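Local atomic coordinates of NADH kinase POS5 (Saccharomyces cerevisiae, PDB entry 3AFO), a protein that phosphorylates NADH and, less readily, NAD(+) with ATP in yeast mitochondria, preferring NADH twofold and providing a key source of NADPH. Residues L181-K186 / D315-I320; D216-G221 / H281-I286; L41-I46 / E72-V77. All blocks are in the same frame, centred on the assembly; numbering follows the deposited sequence.

Contact 1: L181-K186 / D315-I320; sequences LECHLK and DEIYVI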
loop_
_atom_site.group_PDB
_atom_site.type_symbol
_atom_site.label_atom_id
_atom_site.label_comp_id
_atom_site.label_asym_id
_atom_site.label_seq_id
_atom_site.Cartn_x
_atom_site.Cartn_y
_atom_site.Cartn_z
ATOM N N LEU A 181 -23.519 0.273 12.288
ATOM C CA LEU A 181 -23.843 -0.790 11.341
ATOM C C LEU A 181 -24.687 -1.882 12.011
ATOM O O LEU A 181 -24.650 -2.062 13.237
ATOM C CB LEU A 181 -22.576 -1.419 10.758
ATOM C CG LEU A 181 -21.647 -0.591 9.863
ATOM C CD1 LEU A 181 -20.446 -1.429 9.435
ATOM C CD2 LEU A 181 -22.373 -0.057 8.646
ATOM N N GLU A 182 -25.447 -2.596 11.191
ATOM C CA GLU A 182 -26.178 -3.775 11.629
ATOM C C GLU A 182 -25.640 -4.981 10.899
ATOM O O GLU A 182 -25.500 -4.958 9.674
ATOM C CB GLU A 182 -27.666 -3.634 11.321
ATOM C CG GLU A 182 -28.404 -2.670 12.202
ATOM C CD GLU A 182 -29.911 -2.720 11.961
ATOM O OE1 GLU A 182 -30.391 -3.627 11.242
ATOM O OE2 GLU A 182 -30.611 -1.840 12.484
ATOM N N CYS A 183 -25.308 -6.022 11.652
ATOM C CA CYS A 183 -24.941 -7.308 11.080
ATOM C C CYS A 183 -26.100 -8.287 11.283
ATOM O O CYS A 183 -26.536 -8.512 12.416
ATOM C CB CYS A 183 -23.671 -7.846 11.741
ATOM S SG CYS A 183 -23.173 -9.484 11.198
ATOM N N HIS A 184 -26.599 -8.848 10.187
ATOM C CA HIS A 184 -27.637 -9.880 10.233
ATOM C C HIS A 184 -27.005 -11.213 9.855
ATOM O O HIS A 184 -26.601 -11.407 8.705
ATOM C CB HIS A 184 -28.766 -9.544 9.252
ATOM C CG HIS A 184 -29.554 -8.327 9.624
ATOM N ND1 HIS A 184 -28.981 -7.083 9.781
ATOM C CD2 HIS A 184 -30.876 -8.162 9.857
ATOM C CE1 HIS A 184 -29.914 -6.207 10.108
ATOM N NE2 HIS A 184 -31.073 -6.836 10.153
ATOM N N LEU A 185 -26.880 -12.119 10.819
ATOM C CA LEU A 185 -26.344 -13.449 10.535
ATOM C C LEU A 185 -27.460 -14.434 10.203
ATOM O O LEU A 185 -28.376 -14.635 11.003
ATOM C CB LEU A 185 -25.488 -13.963 11.696
ATOM C CG LEU A 185 -25.014 -15.424 11.638
ATOM C CD1 LEU A 185 -24.020 -15.660 10.504
ATOM C CD2 LEU A 185 -24.398 -15.858 12.959
ATOM N N LYS A 186 -27.373 -15.029 9.015
ATOM C CA LYS A 186 -28.309 -16.052 8.565
ATOM C C LYS A 186 -27.561 -17.364 8.400
ATOM O O LYS A 186 -26.812 -17.539 7.432
ATOM C CB LYS A 186 -28.935 -15.649 7.231
ATOM C CG LYS A 186 -29.911 -16.668 6.642
ATOM C CD LYS A 186 -30.116 -16.399 5.155
ATOM C CE LYS A 186 -31.090 -17.376 4.516
ATOM N NZ LYS A 186 -30.683 -17.687 3.107
ATOM N N ASP A 315 -23.177 -20.256 5.536
ATOM C CA ASP A 315 -23.664 -19.155 6.363
ATOM C C ASP A 315 -23.506 -17.846 5.570
ATOM O O ASP A 315 -22.646 -17.752 4.692
ATOM C CB ASP A 315 -22.865 -19.054 7.676
ATOM C CG ASP A 315 -23.115 -20.232 8.642
ATOM O OD1 ASP A 315 -23.976 -21.097 8.375
ATOM O OD2 ASP A 315 -22.419 -20.298 9.678
ATOM N N GLU A 316 -24.346 -16.857 5.861
ATOM C CA GLU A 316 -24.197 -15.517 5.278
ATOM C C GLU A 316 -24.368 -14.465 6.339
ATOM O O GLU A 316 -25.157 -14.647 7.286
ATOM C CB GLU A 316 -25.266 -15.221 4.229
ATOM C CG GLU A 316 -25.431 -16.207 3.108
ATOM C CD GLU A 316 -26.695 -15.911 2.322
ATOM O OE1 GLU A 316 -27.663 -15.409 2.927
ATOM O OE2 GLU A 316 -26.733 -16.173 1.106
ATOM N N ILE A 317 -23.659 -13.351 6.171
ATOM C CA ILE A 317 -23.982 -12.135 6.903
ATOM C C ILE A 317 -24.506 -11.065 5.952
ATOM O O ILE A 317 -24.047 -10.965 4.817
ATOM C CB ILE A 317 -22.790 -11.587 7.762
ATOM C CG1 ILE A 317 -21.534 -11.329 6.906
ATOM C CG2 ILE A 317 -22.470 -12.556 8.917
ATOM C CD1 ILE A 317 -20.434 -10.523 7.645
ATOM N N TYR A 318 -25.486 -10.297 6.431
ATOM C CA TYR A 318 -26.008 -9.124 5.744
ATOM C C TYR A 318 -25.612 -7.910 6.563
ATOM O O TYR A 318 -25.796 -7.892 7.784
ATOM C CB TYR A 318 -27.534 -9.174 5.637
ATOM C CG TYR A 318 -28.068 -10.286 4.778
ATOM C CD1 TYR A 318 -28.596 -10.027 3.512
ATOM C CD2 TYR A 318 -28.049 -11.610 5.232
ATOM C CE1 TYR A 318 -29.096 -11.067 2.716
ATOM C CE2 TYR A 318 -28.550 -12.649 4.451
ATOM C CZ TYR A 318 -29.070 -12.372 3.200
ATOM O OH TYR A 318 -29.539 -13.414 2.439
ATOM N N VAL A 319 -25.042 -6.906 5.907
ATOM C CA VAL A 319 -24.567 -5.729 6.617
ATOM C C VAL A 319 -25.151 -4.478 5.997
ATOM O O VAL A 319 -25.047 -4.262 4.782
ATOM C CB VAL A 319 -23.015 -5.659 6.663
ATOM C CG1 VAL A 319 -22.560 -4.361 7.310
ATOM C CG2 VAL A 319 -22.439 -6.848 7.436
ATOM N N ILE A 320 -25.782 -3.668 6.840
ATOM C CA ILE A 320 -26.392 -2.420 6.420
ATOM C C ILE A 320 -26.126 -1.375 7.497
ATOM O O ILE A 320 -25.807 -1.708 8.641
ATOM C CB ILE A 320 -27.957 -2.542 6.220
ATOM C CG1 ILE A 320 -28.653 -3.108 7.475
ATOM C CG2 ILE A 320 -28.315 -3.359 4.971
ATOM C CD1 ILE A 320 -30.200 -2.876 7.514
#
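Six N-H...O bonds join strands 181-186 and 316-320: E182 with I320, H184 with Y318 and K186 with E316 are antiparallel hydrogen-bonded pairs, whereas C183-V319 and L185-I317 are non-hydrogen-bonded. The bond from H184 N to Y318 O is among the shortest, 2.7 Å and nearly straight at 173°. H184 O takes the N-H of Y318 in its carbonyl plane and also lies at the edge of the tyrosine ring.

On the face carrying the hydrogen-bonded pairs, K186 and Y318 run alongside each other in the same direction, K186 CD being 4.1 Å from Y318 OH. The extended E316 chain brings OE1 to 3.5 Å from K186 CD; the ion pair with K186 NZ is long, at 3.8 Å, and the bond OE1 accepts from Y318 OH is weak. The stronger partner of this carboxylate is R283, salt-bridged to OE2. H184 ND1 is covered here and finds no hydrogen-bonding partner.

On the opposite, apolar face, I317 holds CG1 in the crowded position between N and C (chi1 57°), which leaves CG2 facing L185 CD1 at 3.8 Å and C183 SG at 3.9 Å.

This is antiparallel pairing within a beta-sheet: its apolar face packs on I202 and L204 of the second antiparallel sheet, consistent with a beta-sandwich, while strands 194-198 and 282-286 extend it beyond 181-186 and 316-320 respectively.

Contact 2: D216-G221 / H281-I286; sequences DIFIDG and HIRIKI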
loop_
_atom_site.group_PDB
_atom_site.type_symbol
_atom_site.label_atom_id
_atom_site.label_comp_id
_atom_site.label_asym_id
_atom_site.label_seq_id
_atom_site.Cartn_x
_atom_site.Cartn_y
_atom_site.Cartn_z
ATOM N N ASP A 216 -17.710 -14.833 -0.699
ATOM C CA ASP A 216 -18.394 -14.251 -1.846
ATOM C C ASP A 216 -19.160 -13.027 -1.404
ATOM O O ASP A 216 -20.039 -13.105 -0.528
ATOM C CB ASP A 216 -19.323 -15.282 -2.498
ATOM C CG ASP A 216 -18.555 -16.465 -3.071
ATOM O OD1 ASP A 216 -17.602 -16.238 -3.842
ATOM O OD2 ASP A 216 -18.890 -17.616 -2.732
ATOM N N ILE A 217 -18.819 -11.898 -2.020
ATOM C CA ILE A 217 -19.310 -10.598 -1.602
ATOM C C ILE A 217 -20.287 -10.047 -2.633
ATOM O O ILE A 217 -19.989 -10.016 -3.836
ATOM C CB ILE A 217 -18.132 -9.595 -1.410
ATOM C CG1 ILE A 217 -17.163 -10.112 -0.336
ATOM C CG2 ILE A 217 -18.669 -8.216 -1.044
ATOM C CD1 ILE A 217 -15.814 -9.410 -0.301
ATOM N N PHE A 218 -21.452 -9.621 -2.150
ATOM C CA PHE A 218 -22.492 -9.067 -3.010
ATOM C C PHE A 218 -22.850 -7.682 -2.505
ATOM O O PHE A 218 -23.042 -7.487 -1.300
ATOM C CB PHE A 218 -23.752 -9.961 -3.027
ATOM C CG PHE A 218 -23.490 -11.400 -3.458
ATOM C CD1 PHE A 218 -23.836 -11.829 -4.743
ATOM C CD2 PHE A 218 -22.925 -12.315 -2.580
ATOM C CE1 PHE A 218 -23.601 -13.146 -5.155
ATOM C CE2 PHE A 218 -22.681 -13.651 -2.977
ATOM C CZ PHE A 218 -23.024 -14.064 -4.266
ATOM N N ILE A 219 -22.934 -6.727 -3.420
ATOM C CA ILE A 219 -23.356 -5.376 -3.087
ATOM C C ILE A 219 -24.650 -5.083 -3.843
ATOM O O ILE A 219 -24.723 -5.286 -5.054
ATOM C CB ILE A 219 -22.266 -4.323 -3.426
ATOM C CG1 ILE A 219 -21.012 -4.574 -2.571
ATOM C CG2 ILE A 219 -22.791 -2.910 -3.166
ATOM C CD1 ILE A 219 -19.738 -3.886 -3.076
ATOM N N ASP A 220 -25.678 -4.654 -3.111
ATOM C CA ASP A 220 -26.975 -4.319 -3.708
ATOM C C ASP A 220 -27.499 -5.461 -4.597
ATOM O O ASP A 220 -28.061 -5.236 -5.667
ATOM C CB ASP A 220 -26.872 -2.987 -4.474
ATOM C CG ASP A 220 -26.373 -1.849 -3.591
ATOM O OD1 ASP A 220 -26.696 -1.859 -2.388
ATOM O OD2 ASP A 220 -25.655 -0.951 -4.088
ATOM N N GLY A 221 -27.284 -6.692 -4.145
ATOM C CA GLY A 221 -27.734 -7.879 -4.868
ATOM C C GLY A 221 -26.872 -8.333 -6.033
ATOM O O GLY A 221 -27.146 -9.370 -6.615
ATOM N N HIS A 281 -26.275 -2.237 0.554
ATOM C CA HIS A 281 -26.743 -3.503 1.089
ATOM C C HIS A 281 -25.628 -4.499 0.789
ATOM O O HIS A 281 -25.282 -4.731 -0.375
ATOM C CB HIS A 281 -28.046 -3.898 0.376
ATOM C CG HIS A 281 -28.588 -5.234 0.776
ATOM N ND1 HIS A 281 -28.195 -6.409 0.167
ATOM C CD2 HIS A 281 -29.502 -5.584 1.715
ATOM C CE1 HIS A 281 -28.840 -7.425 0.718
ATOM N NE2 HIS A 281 -29.642 -6.951 1.659
ATOM N N ILE A 282 -25.034 -5.052 1.833
ATOM C CA ILE A 282 -23.877 -5.919 1.674
ATOM C C ILE A 282 -24.230 -7.304 2.165
ATOM O O ILE A 282 -24.754 -7.458 3.274
ATOM C CB ILE A 282 -22.643 -5.395 2.456
ATOM C CG1 ILE A 282 -22.305 -3.958 2.011
ATOM C CG2 ILE A 282 -21.430 -6.341 2.252
ATOM C CD1 ILE A 282 -21.284 -3.219 2.885
ATOM N N ARG A 283 -23.969 -8.298 1.327
ATOM C CA ARG A 283 -24.127 -9.688 1.715
ATOM C C ARG A 283 -22.820 -10.419 1.471
ATOM O O ARG A 283 -22.229 -10.301 0.381
ATOM C CB ARG A 283 -25.281 -10.351 0.931
ATOM C CG ARG A 283 -25.458 -11.850 1.217
ATOM C CD ARG A 283 -26.704 -12.404 0.534
ATOM N NE ARG A 283 -26.601 -12.416 -0.923
ATOM C CZ ARG A 283 -26.316 -13.495 -1.645
ATOM N NH1 ARG A 283 -26.093 -14.663 -1.047
ATOM N NH2 ARG A 283 -26.253 -13.412 -2.965
ATOM N N ILE A 284 -22.374 -11.157 2.489
ATOM C CA ILE A 284 -21.180 -11.998 2.387
ATOM C C ILE A 284 -21.502 -13.458 2.752
ATOM O O ILE A 284 -21.945 -13.745 3.862
ATOM C CB ILE A 284 -19.995 -11.446 3.235
ATOM C CG1 ILE A 284 -19.658 -10.004 2.814
ATOM C CG2 ILE A 284 -18.766 -12.378 3.120
ATOM C CD1 ILE A 284 -18.513 -9.351 3.608
ATOM N N LYS A 285 -21.318 -14.354 1.785
ATOM C CA LYS A 285 -21.553 -15.774 1.981
ATOM C C LYS A 285 -20.223 -16.521 2.116
ATOM O O LYS A 285 -19.288 -16.288 1.339
ATOM C CB LYS A 285 -22.351 -16.331 0.807
ATOM C CG LYS A 285 -22.867 -17.757 1.000
ATOM C CD LYS A 285 -23.771 -18.142 -0.183
ATOM C CE LYS A 285 -24.392 -19.526 0.002
ATOM N NZ LYS A 285 -25.153 -19.921 -1.232
ATOM N N ILE A 286 -20.146 -17.395 3.117
ATOM C CA ILE A 286 -18.968 -18.221 3.356
ATOM C C ILE A 286 -18.936 -19.348 2.324
ATOM O O ILE A 286 -19.821 -20.214 2.318
ATOM C CB ILE A 286 -18.972 -18.823 4.800
ATOM C CG1 ILE A 286 -19.283 -17.749 5.859
ATOM C CG2 ILE A 286 -17.673 -19.569 5.089
ATOM C CD1 ILE A 286 -18.334 -16.512 5.866
HETATM O O HOH W 1 -26.228 -7.346 -1.621
HETATM O O HOH W 2 -27.197 -11.634 -4.846
#
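R283 lays its guanidinium flat over the ring of F218, with the two planes 23° apart. CZ stands 3.9 Å from the centroid of the F218 ring and 16° off its normal, a cation-pi geometry, and NH2 sits above the ring centre. Two torsions bring the groups together: F218 CG is anti to its carbonyl carbon, while the R283 chain, extended as far as CD, bends at chi3 (67°). NH1 is fixed by a salt bridge to E316, and NH2 by water 2, 2.8 Å away in the guanidinium plane, which also bonds to G221 O. On the sheet face opposite F218 and R283, I217 and I284 run side by side, their CG1 atoms 4.0 Å apart.

Two bonds hold D220 antiparallel to H281: D220 OD1 accepts the backbone N-H of H281 at 3.0 Å, nearly along its C-O axis, and H281 O accepts D220 N at 2.8 Å, while OD2 forms a salt bridge with K31 of the second subunit.

D220 and G221, both at positive phi, are the central residues of a type I' turn closing a beta-hairpin between strands 213-219 and 222-228; the first pairs antiparallel with 282-286 in the C-terminal domain.

Contact 3: L41-I46 / E72-V77; sequences LQNVYI and EVNVIV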
loop_
_atom_site.group_PDB
_atom_site.type_symbol
_atom_site.label_atom_id
_atom_site.label_comp_id
_atom_site.label_asym_id
_atom_site.label_seq_id
_atom_site.Cartn_x
_atom_site.Cartn_y
_atom_site.Cartn_z
ATOM N N LEU A 41 -30.916 15.815 33.616
ATOM C CA LEU A 41 -30.087 14.608 33.700
ATOM C C LEU A 41 -30.115 14.042 35.118
ATOM O O LEU A 41 -29.816 14.759 36.071
ATOM C CB LEU A 41 -28.640 14.940 33.298
ATOM C CG LEU A 41 -27.518 13.951 33.623
ATOM C CD1 LEU A 41 -27.767 12.608 32.963
ATOM C CD2 LEU A 41 -26.162 14.512 33.217
ATOM N N GLN A 42 -30.462 12.765 35.246
ATOM C CA GLN A 42 -30.500 12.101 36.546
ATOM C C GLN A 42 -29.809 10.731 36.588
ATOM O O GLN A 42 -28.973 10.498 37.464
ATOM C CB GLN A 42 -31.945 11.951 37.040
ATOM C CG GLN A 42 -32.592 13.235 37.534
ATOM C CD GLN A 42 -33.912 12.960 38.237
ATOM O OE1 GLN A 42 -34.901 12.572 37.610
ATOM N NE2 GLN A 42 -33.924 13.141 39.555
ATOM N N ASN A 43 -30.175 9.837 35.664
ATOM C CA ASN A 43 -29.712 8.449 35.685
ATOM C C ASN A 43 -28.395 8.269 34.908
ATOM O O ASN A 43 -28.385 8.248 33.669
ATOM C CB ASN A 43 -30.768 7.507 35.111
ATOM C CG ASN A 43 -32.106 7.567 35.860
ATOM O OD1 ASN A 43 -32.214 8.121 36.966
ATOM N ND2 ASN A 43 -33.133 6.980 35.249
ATOM N N VAL A 44 -27.299 8.140 35.641
ATOM C CA VAL A 44 -25.977 8.032 35.029
ATOM C C VAL A 44 -25.451 6.608 35.170
ATOM O O VAL A 44 -25.166 6.149 36.275
ATOM C CB VAL A 44 -24.995 9.052 35.654
ATOM C CG1 VAL A 44 -23.593 8.947 35.019
ATOM C CG2 VAL A 44 -25.542 10.483 35.492
ATOM N N TYR A 45 -25.336 5.912 34.041
ATOM C CA TYR A 45 -24.741 4.574 33.989
ATOM C C TYR A 45 -23.224 4.645 33.763
ATOM O O TYR A 45 -22.754 5.256 32.797
ATOM C CB TYR A 45 -25.415 3.741 32.900
ATOM C CG TYR A 45 -24.838 2.363 32.656
ATOM C CD1 TYR A 45 -24.521 1.514 33.713
ATOM C CD2 TYR A 45 -24.655 1.891 31.356
ATOM C CE1 TYR A 45 -24.010 0.245 33.487
ATOM C CE2 TYR A 45 -24.150 0.616 31.116
ATOM C CZ TYR A 45 -23.829 -0.199 32.186
ATOM O OH TYR A 45 -23.328 -1.462 31.967
ATOM N N ILE A 46 -22.470 4.013 34.659
ATOM C CA ILE A 46 -21.011 4.084 34.612
ATOM C C ILE A 46 -20.418 2.701 34.419
ATOM O O ILE A 46 -20.740 1.764 35.162
ATOM C CB ILE A 46 -20.405 4.731 35.890
ATOM C CG1 ILE A 46 -21.144 6.017 36.254
ATOM C CG2 ILE A 46 -18.906 5.021 35.693
ATOM C CD1 ILE A 46 -20.897 6.471 37.668
ATOM N N GLU A 72 -29.651 15.089 42.851
ATOM C CA GLU A 72 -30.652 14.547 41.918
ATOM C C GLU A 72 -30.158 13.340 41.091
ATOM O O GLU A 72 -30.965 12.610 40.494
ATOM C CB GLU A 72 -31.180 15.662 40.995
ATOM C CG GLU A 72 -30.246 16.058 39.825
ATOM C CD GLU A 72 -29.190 17.106 40.190
ATOM O OE1 GLU A 72 -28.791 17.214 41.375
ATOM O OE2 GLU A 72 -28.754 17.828 39.269
ATOM N N VAL A 73 -28.843 13.124 41.077
ATOM C CA VAL A 73 -28.235 12.090 40.230
ATOM C C VAL A 73 -28.325 10.689 40.824
ATOM O O VAL A 73 -28.056 10.480 42.006
ATOM C CB VAL A 73 -26.767 12.453 39.842
ATOM C CG1 VAL A 73 -25.971 11.216 39.397
ATOM C CG2 VAL A 73 -26.766 13.509 38.751
ATOM N N ASN A 74 -28.708 9.734 39.982
ATOM C CA ASN A 74 -28.752 8.332 40.360
ATOM C C ASN A 74 -27.707 7.541 39.600
ATOM O O ASN A 74 -27.678 7.574 38.368
ATOM C CB ASN A 74 -30.146 7.758 40.107
ATOM C CG ASN A 74 -31.240 8.602 40.754
ATOM O OD1 ASN A 74 -31.204 8.863 41.959
ATOM N ND2 ASN A 74 -32.188 9.069 39.946
ATOM N N VAL A 75 -26.871 6.814 40.348
ATOM C CA VAL A 75 -25.747 6.047 39.799
ATOM C C VAL A 75 -26.138 4.598 39.518
ATOM O O VAL A 75 -26.580 3.864 40.415
ATOM C CB VAL A 75 -24.517 6.078 40.754
ATOM C CG1 VAL A 75 -23.481 5.010 40.375
ATOM C CG2 VAL A 75 -23.884 7.460 40.796
ATOM N N ILE A 76 -25.953 4.191 38.267
ATOM C CA ILE A 76 -26.187 2.823 37.845
ATOM C C ILE A 76 -24.849 2.179 37.455
ATOM O O ILE A 76 -24.061 2.782 36.724
ATOM C CB ILE A 76 -27.123 2.766 36.619
ATOM C CG1 ILE A 76 -28.385 3.622 36.842
ATOM C CG2 ILE A 76 -27.469 1.331 36.305
ATOM C CD1 ILE A 76 -29.180 3.952 35.538
ATOM N N VAL A 77 -24.604 0.963 37.943
ATOM C CA VAL A 77 -23.429 0.173 37.540
ATOM C C VAL A 77 -23.888 -1.260 37.348
ATOM O O VAL A 77 -24.997 -1.609 37.749
ATOM C CB VAL A 77 -22.240 0.238 38.568
ATOM C CG1 VAL A 77 -21.754 1.650 38.753
ATOM C CG2 VAL A 77 -22.630 -0.373 39.927
HETATM O O HOH W 3 -30.099 17.291 36.485
#
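Three parallel bridges, N43-N74, V44-V75 and Y45-I76, set the register between strands 43-46 and 74-76, whose axes run close to parallel and approach to 4.7 Å. The backbone bonds step from one chain to the other: N74 N to Q42 O, V44 N to N74 O, I76 N to V44 O and I46 N to I76 O. N74 N to Q42 O is the shortest of these, 2.6 Å, although the donor stands above the carbonyl plane.

N43 and N74 both place CG anti to the carbonyl carbon (chi1 -58° and -52°), so their amides lie side by side, with planes 48° apart. N74 ND2 donates to N43 OD1 at 3.1 Å, almost straight, while N43 ND2 bonds to R114 O. N43 CB also touches I76 CD1 at 3.9 Å. Y45 instead has CG anti to the backbone N, and its ring turns an edge to strand 74-76, with CD1 3.3 Å from I76 O. On the other face of the sheet, V44 CG2 meets V73 CG1, and I46 CD1 meets V75 CG1, each at 4.0 Å.

The extended Q42 chain crosses E72 obliquely, and NE2 donates to a lone pair of E72 O at 3.1 Å; the bond is bent, and the acceptor lies out of the plane of the Q42 amide. An alanine in place of Q42 would remove this amide and would probably loosen the hold on the segment leading into strand 74-76. Water 3 bridges L41 O and E72 OE2.

Helix 53-69 makes the crossover of this beta-alpha-beta unit, covering I46 and V75; I169 of helix 161-169 packs on L41 and V73, and strand 117-122 flanks 43-48 in the parallel sheet.

Overall arrangement
Contacts 1 and 2 belong to one antiparallel sheet, their centres 9 Å apart, because strands 316-321 and 282-286 are neighbours in it. The junction is direct: E316 OE2 and R283 NH1 form a salt bridge of 2.7 Å, and Y318 CE1 packs on R283 CD at 3.5 Å. Both segments of contact 2 lie in the chain between the two of contact 1, whereas contact 3 is formed entirely by earlier residues and belongs to the parallel sheet of the N-terminal domain, across the chain's centre; its centre is 34 Å from that of contact 1 and 42 Å from that of contact 2. A bound NADH lies about 10 Å from the L181 side chain of contact 1.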